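Side-chain contacts in coenzyme F420-dependent N(5),N(10)-methenyltetrahydromethanopterin reductase-related protein (Desulfurobacterium thermolithotrophum DSM 11699, PDB 6HUZ), which binds the iron-guanylylpyridinol cofactor and, as a bacterial paralog of [Fe]-hydrogenase, uses tetrahydrofolate derivatives as substrates, probably in H2-dependent chemistry: residues M205-V208 and T209-I212; L128-A131 and I132-E135; K222-R225 and D226-T230. All coordinates share one frame; numbering follows the deposited sequence.

Contact 1: M205-V208 and T209-I212. With GUE (5,10-Methenyltetrahydrofolate), chain C.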
loop_
_atom_site.group_PDB
_atom_site.type_symbol
_atom_site.label_atom_id
_atom_site.label_comp_id
_atom_site.label_asym_id
_atom_site.label_seq_id
_atom_site.Cartn_x
_atom_site.Cartn_y
_atom_site.Cartn_z
ATOM N N MET A 205 10.716 4.770 10.680
ATOM C CA MET A 205 9.805 5.896 10.703
ATOM C C MET A 205 8.555 5.635 9.839
ATOM O O MET A 205 7.515 6.203 10.157
ATOM C CB MET A 205 10.516 7.174 10.267
ATOM C CG MET A 205 11.199 7.044 8.938
ATOM S SD MET A 205 11.787 8.675 8.456
ATOM C CE MET A 205 12.863 8.212 6.945
ATOM N N GLY A 206 8.645 4.771 8.798
ATOM C CA GLY A 206 7.482 4.430 7.965
ATOM C C GLY A 206 6.373 3.678 8.684
ATOM O O GLY A 206 5.330 3.379 8.092
ATOM N N ILE A 207 6.550 3.377 9.969
ATOM C CA ILE A 207 5.503 2.700 10.721
ATOM C C ILE A 207 4.237 3.580 10.662
ATOM O O ILE A 207 3.154 3.063 10.781
ATOM C CB ILE A 207 5.927 2.409 12.179
ATOM C CG1 ILE A 207 4.809 1.697 12.989
ATOM C CG2 ILE A 207 6.412 3.685 12.949
ATOM C CD1 ILE A 207 4.277 0.347 12.435
ATOM N N VAL A 208 4.375 4.903 10.514
ATOM C CA VAL A 208 3.207 5.771 10.438
ATOM C C VAL A 208 2.347 5.325 9.236
ATOM O O VAL A 208 1.165 5.152 9.390
ATOM C CB VAL A 208 3.587 7.250 10.301
ATOM C CG1 VAL A 208 2.358 8.098 9.955
ATOM C CG2 VAL A 208 4.224 7.753 11.592
ATOM N N THR A 209 2.950 5.180 8.049
ATOM C CA THR A 209 2.211 4.750 6.867
ATOM C C THR A 209 1.801 3.286 7.007
ATOM O O THR A 209 0.689 2.891 6.605
ATOM C CB THR A 209 3.063 4.985 5.615
ATOM O OG1 THR A 209 4.362 4.433 5.787
ATOM C CG2 THR A 209 3.260 6.437 5.345
ATOM N N THR A 210 2.688 2.470 7.563
ATOM C CA THR A 210 2.403 1.035 7.722
ATOM C C THR A 210 1.148 0.835 8.606
ATOM O O THR A 210 0.189 0.176 8.209
ATOM C CB THR A 210 3.616 0.289 8.339
ATOM O OG1 THR A 210 4.725 0.363 7.457
ATOM C CG2 THR A 210 3.312 -1.207 8.603
ATOM N N ALA A 211 1.163 1.442 9.793
ATOM C CA ALA A 211 0.043 1.308 10.726
ATOM C C ALA A 211 -1.248 1.990 10.234
ATOM O O ALA A 211 -2.286 1.429 10.425
ATOM C CB ALA A 211 0.447 1.839 12.105
ATOM N N ILE A 212 -1.187 3.184 9.638
ATOM C CA ILE A 212 -2.406 3.832 9.156
ATOM C C ILE A 212 -3.036 2.968 8.044
ATOM O O ILE A 212 -4.222 2.698 8.081
ATOM C CB ILE A 212 -2.116 5.283 8.681
ATOM C CG1 ILE A 212 -1.807 6.165 9.899
ATOM C CG2 ILE A 212 -3.333 5.818 7.914
ATOM C CD1 ILE A 212 -1.177 7.554 9.564
HETATM N N1 GUE C . 10.060 5.650 15.725
HETATM C C2 GUE C . 10.210 4.450 15.103
HETATM N N3 GUE C . 11.190 4.198 14.228
HETATM C C4 GUE C . 12.114 5.083 13.896
HETATM C C6 GUE C . 13.135 8.422 15.433
HETATM C "C1'" GUE C . 16.481 10.763 10.447
HETATM C "C2'" GUE C . 15.471 9.885 10.035
HETATM C "C3'" GUE C . 14.595 9.328 10.972
HETATM C "C4'" GUE C . 14.728 9.622 12.338
HETATM C "C5'" GUE C . 15.762 10.482 12.743
HETATM O O4 GUE C . 13.010 4.772 13.083
HETATM C C4A GUE C . 12.042 6.404 14.556
HETATM N N5 GUE C . 12.856 7.515 14.327
HETATM C C7 GUE C . 11.751 8.923 15.830
HETATM N N8 GUE C . 10.823 7.834 16.118
HETATM C C8A GUE C . 10.942 6.636 15.494
HETATM N N2 GUE C . 9.287 3.495 15.376
HETATM C C9 GUE C . 13.788 9.586 14.670
HETATM N N10 GUE C . 13.915 9.019 13.330
HETATM C "C6'" GUE C . 16.621 11.047 11.801
HETATM C C11 GUE C . 17.436 11.374 9.444
HETATM O O11 GUE C . 17.157 11.396 8.255
HETATM N N GUE C . 18.602 11.864 9.884
HETATM C CA GUE C . 19.661 12.311 8.978
HETATM C C GUE C . 20.970 11.592 9.242
HETATM O OX1 GUE C . 21.207 11.149 10.395
HETATM O OX2 GUE C . 21.790 11.442 8.309
HETATM C CB GUE C . 19.842 13.832 9.020
HETATM C CG GUE C . 18.867 14.547 9.964
HETATM C CD GUE C . 19.153 16.037 10.096
HETATM O OE1 GUE C . 18.178 16.834 10.025
HETATM O OE2 GUE C . 20.341 16.414 10.286
HETATM C C1 GUE C . 13.303 7.905 13.197
#
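Ile212 lies alongside Val208 one helical turn earlier, the two side chains pointing the same way, and traced outward from the backbone it illustrates how a branched residue covers the carbonyl that its own amide uses. Its CB is 3.4 Å from Val208 O, the acceptor of the Ile212 N-H. CG1 comes closer still, 3.2 Å from Val208 O, because chi1 of -70° sets it opposite the carbonyl carbon and beside the backbone N. At the tip CD1 remains beside that oxygen and meets Val208 CG1 at 3.6 Å. On another side of the helix Ile207 CD1 reaches Ala211 CB at 4.1 Å and also brushes Thr210, whose side chain it crosses at about a right angle.

Residues 207-212 open helix 207-228 in the C-terminal helical part of the [Fe]-hydrogenase fold, and Gly206, just before the helix, supplies an acceptor shared by two donors. Thr209 OG1 donates to Gly206 O over 2.7 Å in the plane of the carbonyl, on a lone pair (C=O...O angle 128°), the familiar return of a helical threonine hydroxyl to an earlier backbone oxygen. Thr210 N approaches the same Gly206 O almost end-on, at 2.8 Å. Ser242 of the second subunit, which belongs to a sodium site, bonds to Gly206 O and to the hydroxyls of Thr209 and Thr210, so the turn is stitched into the dimer interface.

Met205 faces the substrate instead: its CB is 4.1 Å from the bridging carbon C1 of methenyltetrahydrofolate, and its extended chain carries SD to 3.8 Å from C3' of the benzoyl ring.

Contact 2: L128-A131 and I132-E135; sequences LQNA and IFLE
From Leu128, at the N-cap position, to Glu135 the backbone closes four successive i to i+4 hydrogen bonds, beginning with Ile132 N to Leu128 O, 3.0 Å long and nearly in line with the carbonyl. Ile132 then lays its own chain beside that oxygen: CG1 stands 3.3 Å from Leu128 O, and CD1 goes on to Leu128 CB at 4.0 Å. With chi1 at -70°, CG1 turns back beside the backbone N, which is what directs the branch toward the preceding turn. The same CD1 lies 3.8 Å from Gln129 NE2, an amide nitrogen whose hydrogen bond goes to Asn125 O.

Farther round the helix Leu134 and Asn130 meet at a slant, Leu134 CD1 coming to 3.6 Å from Asn130 ND2 while its CG sits 3.3 Å from Asn130 O. This short helix, 129-135, leads into strand 141-144 at the edge of the parallel Rossmann-like sheet, and both Leu128 and Ile132 rest on Phe142 of that strand. Trimmed to an alanine, Ile132 would probably lose its methyl contact with Leu128 CB and leave a gap against Phe142. Leu128 also packs against helix 95-103. Leu128 and Ile132 are thus the buried apolar pair on the sheet side, whereas the exposed side mixes polar ends (Gln129, Asn130, Glu135) with apolar groups (Phe133, Leu134), and cohesion within the helix comes chiefly from its backbone bonds.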
loop_
_atom_site.group_PDB
_atom_site.type_symbol
_atom_site.label_atom_id
_atom_site.label_comp_id
_atom_site.label_asym_id
_atom_site.label_seq_id
_atom_site.Cartn_x
_atom_site.Cartn_y
_atom_site.Cartn_z
ATOM N N LEU A 128 27.628 -8.291 1.747
ATOM C CA LEU A 128 28.792 -9.000 2.271
ATOM C C LEU A 128 29.043 -10.421 1.748
ATOM O O LEU A 128 29.966 -11.053 2.227
ATOM C CB LEU A 128 28.704 -9.015 3.806
ATOM C CG LEU A 128 28.802 -7.640 4.475
ATOM C CD1 LEU A 128 28.506 -7.747 5.949
ATOM C CD2 LEU A 128 30.183 -7.008 4.263
ATOM N N GLN A 129 28.285 -10.922 0.769
ATOM C CA GLN A 129 28.521 -12.291 0.284
ATOM C C GLN A 129 29.943 -12.606 -0.180
ATOM O O GLN A 129 30.475 -13.644 0.211
ATOM C CB GLN A 129 27.505 -12.671 -0.817
ATOM C CG GLN A 129 26.086 -12.873 -0.278
ATOM C CD GLN A 129 25.993 -13.930 0.804
ATOM O OE1 GLN A 129 26.362 -15.091 0.612
ATOM N NE2 GLN A 129 25.494 -13.559 1.966
ATOM N N ASN A 130 30.578 -11.766 -1.005
ATOM C CA ASN A 130 31.925 -12.116 -1.431
ATOM C C ASN A 130 32.940 -12.035 -0.270
ATOM O O ASN A 130 33.880 -12.824 -0.217
ATOM C CB ASN A 130 32.368 -11.242 -2.601
ATOM C CG ASN A 130 33.606 -11.777 -3.270
ATOM O OD1 ASN A 130 33.707 -12.978 -3.595
ATOM N ND2 ASN A 130 34.583 -10.904 -3.481
ATOM N N ALA A 131 32.744 -11.094 0.652
ATOM C CA ALA A 131 33.645 -10.942 1.802
ATOM C C ALA A 131 33.528 -12.199 2.687
ATOM O O ALA A 131 34.533 -12.695 3.167
ATOM C CB ALA A 131 33.275 -9.689 2.585
ATOM N N ILE A 132 32.315 -12.719 2.872
ATOM C CA ILE A 132 32.083 -13.931 3.668
ATOM C C ILE A 132 32.810 -15.084 2.976
ATOM O O ILE A 132 33.560 -15.796 3.627
ATOM C CB ILE A 132 30.581 -14.227 3.844
ATOM C CG1 ILE A 132 29.904 -13.189 4.768
ATOM C CG2 ILE A 132 30.358 -15.636 4.358
ATOM C CD1 ILE A 132 28.297 -12.985 4.481
ATOM N N PHE A 133 32.603 -15.278 1.653
ATOM C CA PHE A 133 33.317 -16.360 0.957
ATOM C C PHE A 133 34.835 -16.246 1.151
ATOM O O PHE A 133 35.482 -17.229 1.501
ATOM C CB PHE A 133 33.014 -16.363 -0.547
ATOM C CG PHE A 133 33.871 -17.319 -1.351
ATOM C CD1 PHE A 133 33.670 -18.688 -1.274
ATOM C CD2 PHE A 133 34.830 -16.844 -2.230
ATOM C CE1 PHE A 133 34.434 -19.561 -2.038
ATOM C CE2 PHE A 133 35.619 -17.724 -2.973
ATOM C CZ PHE A 133 35.429 -19.077 -2.857
ATOM N N LEU A 134 35.401 -15.055 0.906
ATOM C CA LEU A 134 36.843 -14.822 1.025
ATOM C C LEU A 134 37.422 -15.004 2.419
ATOM O O LEU A 134 38.509 -15.553 2.547
ATOM C CB LEU A 134 37.185 -13.413 0.538
ATOM C CG LEU A 134 37.076 -13.193 -0.958
ATOM C CD1 LEU A 134 37.307 -11.728 -1.303
ATOM C CD2 LEU A 134 38.064 -14.070 -1.687
ATOM N N GLU A 135 36.717 -14.546 3.459
ATOM C CA GLU A 135 37.219 -14.657 4.840
ATOM C C GLU A 135 36.753 -15.934 5.546
ATOM O O GLU A 135 37.053 -16.112 6.724
ATOM C CB GLU A 135 36.770 -13.415 5.640
ATOM C CG GLU A 135 37.209 -12.086 5.028
ATOM C CD GLU A 135 38.694 -11.789 5.156
ATOM O OE1 GLU A 135 39.178 -10.848 4.485
ATOM O OE2 GLU A 135 39.378 -12.498 5.926
#

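Contact 3: K222-R225 and D226-T230; sequences KVSR and DILKT. With GUE (5,10-Methenyltetrahydrofolate), chain B.
Arg225 and Asp226 run side by side, pointing the same way, and form a side-on salt bridge in which two nitrogens hold two oxygens. The guanidinium and carboxylate planes are 29° apart, and the two bonds differ. Arg225 NH2 reaches Asp226 OD2 on its syn side at 3.1 Å, with OD2 lying in the guanidinium plane and the bond almost straight, at 172°. Arg225 NE meets Asp226 OD1 at 2.7 Å, but from above the carboxylate plane. The arginine chain bends at chi3 (73°), and Lys222 CA lies above one face of the guanidinium, toward its rim. NH1 makes a salt bridge to Glu300 and a hydrogen bond to Thr297 O, both of the second subunit.

Here helix 207-228 ends in a wider, pi-type turn. Val223 O accepts from both Ile227 N (2.8 Å) and Leu228 N, Lys229 leaves the helix with positive phi, and Thr230 N bonds back to Ser224 O, the 6→1 bond of a Schellman-like end.

That exit sets the side chain of Thr230 between Ser224 and the substrate. Its CG2 abuts Ser224 CB at 3.6 Å, while OG1, opposite the backbone N, donates to O11 of methenyltetrahydrofolate over 2.6 Å. Leu228 CD2 adds an apolar touch to C9 of the substrate at 3.7 Å, and Met205 of the second subunit packs on both Leu228 and Thr230.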
loop_
_atom_site.group_PDB
_atom_site.type_symbol
_atom_site.label_atom_id
_atom_site.label_comp_id
_atom_site.label_asym_id
_atom_site.label_seq_id
_atom_site.Cartn_x
_atom_site.Cartn_y
_atom_site.Cartn_z
ATOM N N LYS A 222 -14.043 -4.435 7.996
ATOM C CA LYS A 222 -15.242 -4.457 8.877
ATOM C C LYS A 222 -16.478 -3.860 8.168
ATOM O O LYS A 222 -17.576 -4.399 8.300
ATOM C CB LYS A 222 -14.956 -3.718 10.192
ATOM C CG LYS A 222 -14.140 -4.556 11.181
ATOM C CD LYS A 222 -13.206 -3.709 12.020
ATOM C CE LYS A 222 -13.913 -2.693 12.875
ATOM N NZ LYS A 222 -13.139 -1.433 12.963
ATOM N N VAL A 223 -16.308 -2.754 7.407
ATOM C CA VAL A 223 -17.440 -2.156 6.674
ATOM C C VAL A 223 -17.915 -3.167 5.628
ATOM O O VAL A 223 -19.106 -3.363 5.452
ATOM C CB VAL A 223 -17.046 -0.831 5.980
ATOM C CG1 VAL A 223 -18.185 -0.327 5.082
ATOM C CG2 VAL A 223 -16.680 0.230 7.004
ATOM N N SER A 224 -16.980 -3.811 4.919
ATOM C CA SER A 224 -17.317 -4.815 3.891
ATOM C C SER A 224 -18.074 -6.029 4.453
ATOM O O SER A 224 -19.059 -6.464 3.868
ATOM C CB SER A 224 -16.044 -5.310 3.208
ATOM O OG SER A 224 -15.544 -4.258 2.407
ATOM N N ARG A 225 -17.601 -6.566 5.570
ATOM C CA ARG A 225 -18.183 -7.729 6.244
ATOM C C ARG A 225 -19.556 -7.426 6.831
ATOM O O ARG A 225 -20.498 -8.208 6.647
ATOM C CB ARG A 225 -17.219 -8.177 7.391
ATOM C CG ARG A 225 -17.735 -9.246 8.393
ATOM C CD ARG A 225 -16.884 -9.316 9.692
ATOM N NE ARG A 225 -17.110 -8.165 10.580
ATOM C CZ ARG A 225 -16.370 -7.842 11.640
ATOM N NH1 ARG A 225 -15.329 -8.589 11.983
ATOM N NH2 ARG A 225 -16.665 -6.766 12.364
ATOM N N ASP A 226 -19.676 -6.305 7.551
ATOM C CA ASP A 226 -20.926 -5.935 8.233
ATOM C C ASP A 226 -21.933 -5.090 7.496
ATOM O O ASP A 226 -23.105 -5.275 7.746
ATOM C CB ASP A 226 -20.638 -5.153 9.516
ATOM C CG ASP A 226 -19.743 -5.841 10.508
ATOM O OD1 ASP A 226 -19.635 -7.089 10.445
ATOM O OD2 ASP A 226 -19.138 -5.135 11.345
ATOM N N ILE A 227 -21.508 -4.125 6.672
ATOM C CA ILE A 227 -22.462 -3.244 6.018
ATOM C C ILE A 227 -22.693 -3.576 4.550
ATOM O O ILE A 227 -23.844 -3.704 4.156
ATOM C CB ILE A 227 -22.005 -1.773 6.248
ATOM C CG1 ILE A 227 -21.895 -1.477 7.775
ATOM C CG2 ILE A 227 -22.970 -0.833 5.594
ATOM C CD1 ILE A 227 -21.254 -0.171 8.160
ATOM N N LEU A 228 -21.638 -3.709 3.733
ATOM C CA LEU A 228 -21.851 -4.034 2.324
ATOM C C LEU A 228 -22.279 -5.490 2.155
ATOM O O LEU A 228 -23.001 -5.810 1.208
ATOM C CB LEU A 228 -20.566 -3.808 1.533
ATOM C CG LEU A 228 -20.123 -2.348 1.485
ATOM C CD1 LEU A 228 -18.857 -2.215 0.666
ATOM C CD2 LEU A 228 -21.256 -1.479 0.906
ATOM N N LYS A 229 -21.818 -6.365 3.059
ATOM C CA LYS A 229 -22.110 -7.806 3.013
ATOM C C LYS A 229 -21.539 -8.421 1.696
ATOM O O LYS A 229 -22.176 -9.238 1.021
ATOM C CB LYS A 229 -23.602 -8.086 3.244
ATOM C CG LYS A 229 -23.983 -7.915 4.726
ATOM C CD LYS A 229 -25.439 -7.488 4.909
ATOM C CE LYS A 229 -25.846 -7.415 6.360
ATOM N NZ LYS A 229 -27.231 -6.885 6.516
ATOM N N THR A 230 -20.313 -7.979 1.353
ATOM C CA THR A 230 -19.587 -8.421 0.147
ATOM C C THR A 230 -18.670 -9.610 0.494
ATOM O O THR A 230 -18.496 -9.894 1.676
ATOM C CB THR A 230 -18.859 -7.230 -0.527
ATOM O OG1 THR A 230 -18.409 -7.654 -1.816
ATOM C CG2 THR A 230 -17.673 -6.710 0.280
HETATM N N1 GUE B . -18.864 3.983 -2.948
HETATM C C2 GUE B . -17.914 3.980 -3.922
HETATM N N3 GUE B . -17.721 2.948 -4.750
HETATM C C4 GUE B . -18.441 1.840 -4.713
HETATM C C6 GUE B . -21.722 0.974 -2.970
HETATM C "C1'" GUE B . -21.341 -5.446 -3.394
HETATM C "C2'" GUE B . -20.075 -4.847 -3.352
HETATM C "C3'" GUE B . -19.955 -3.463 -3.192
HETATM C "C4'" GUE B . -21.098 -2.652 -3.094
HETATM C "C5'" GUE B . -22.362 -3.261 -3.165
HETATM O O4 GUE B . -18.214 0.922 -5.530
HETATM C C4A GUE B . -19.520 1.777 -3.703
HETATM N N5 GUE B . -20.366 0.702 -3.427
HETATM C C7 GUE B . -21.504 1.748 -1.675
HETATM N N8 GUE B . -20.648 2.916 -1.859
HETATM C C8A GUE B . -19.682 2.926 -2.810
HETATM N N2 GUE B . -17.119 5.074 -4.009
HETATM C C9 GUE B . -22.149 -0.437 -2.535
HETATM N N10 GUE B . -21.025 -1.240 -3.011
HETATM C "C6'" GUE B . -22.474 -4.643 -3.307
HETATM C C11 GUE B . -21.487 -6.943 -3.566
HETATM O O11 GUE B . -20.546 -7.688 -3.337
HETATM N N GUE B . -22.656 -7.428 -4.000
HETATM C CA GUE B . -22.839 -8.834 -4.366
HETATM C C GUE B . -23.352 -8.985 -5.784
HETATM O OX1 GUE B . -24.032 -8.058 -6.295
HETATM O OX2 GUE B . -23.085 -10.024 -6.428
HETATM C CB GUE B . -23.738 -9.569 -3.366
HETATM C CG GUE B . -24.216 -8.694 -2.201
HETATM C CD GUE B . -25.216 -9.403 -1.296
HETATM O OE1 GUE B . -25.052 -9.313 -0.049
HETATM O OE2 GUE B . -26.171 -10.034 -1.823
HETATM C C1 GUE B . -20.041 -0.532 -3.417
#

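Contact 2 comes first along the chain, in the N-terminal Rossmann-like domain, with no other protein chain of the assembly touching it; contacts 1 and 3 follow in the helical C-terminal part. The latter two share helix 207-228, one at its start and one at its end, with centres about 25 Å apart, whereas contact 2 has its centre about 35 Å from that of contact 1 and about 53 Å from that of contact 3. Both ends of the long helix meet the second subunit and a methenyltetrahydrofolate, but different copies of it. Each substrate is therefore clasped by 205-208 of one chain and 226-230 of the other, which makes the pocket a property of the dimer.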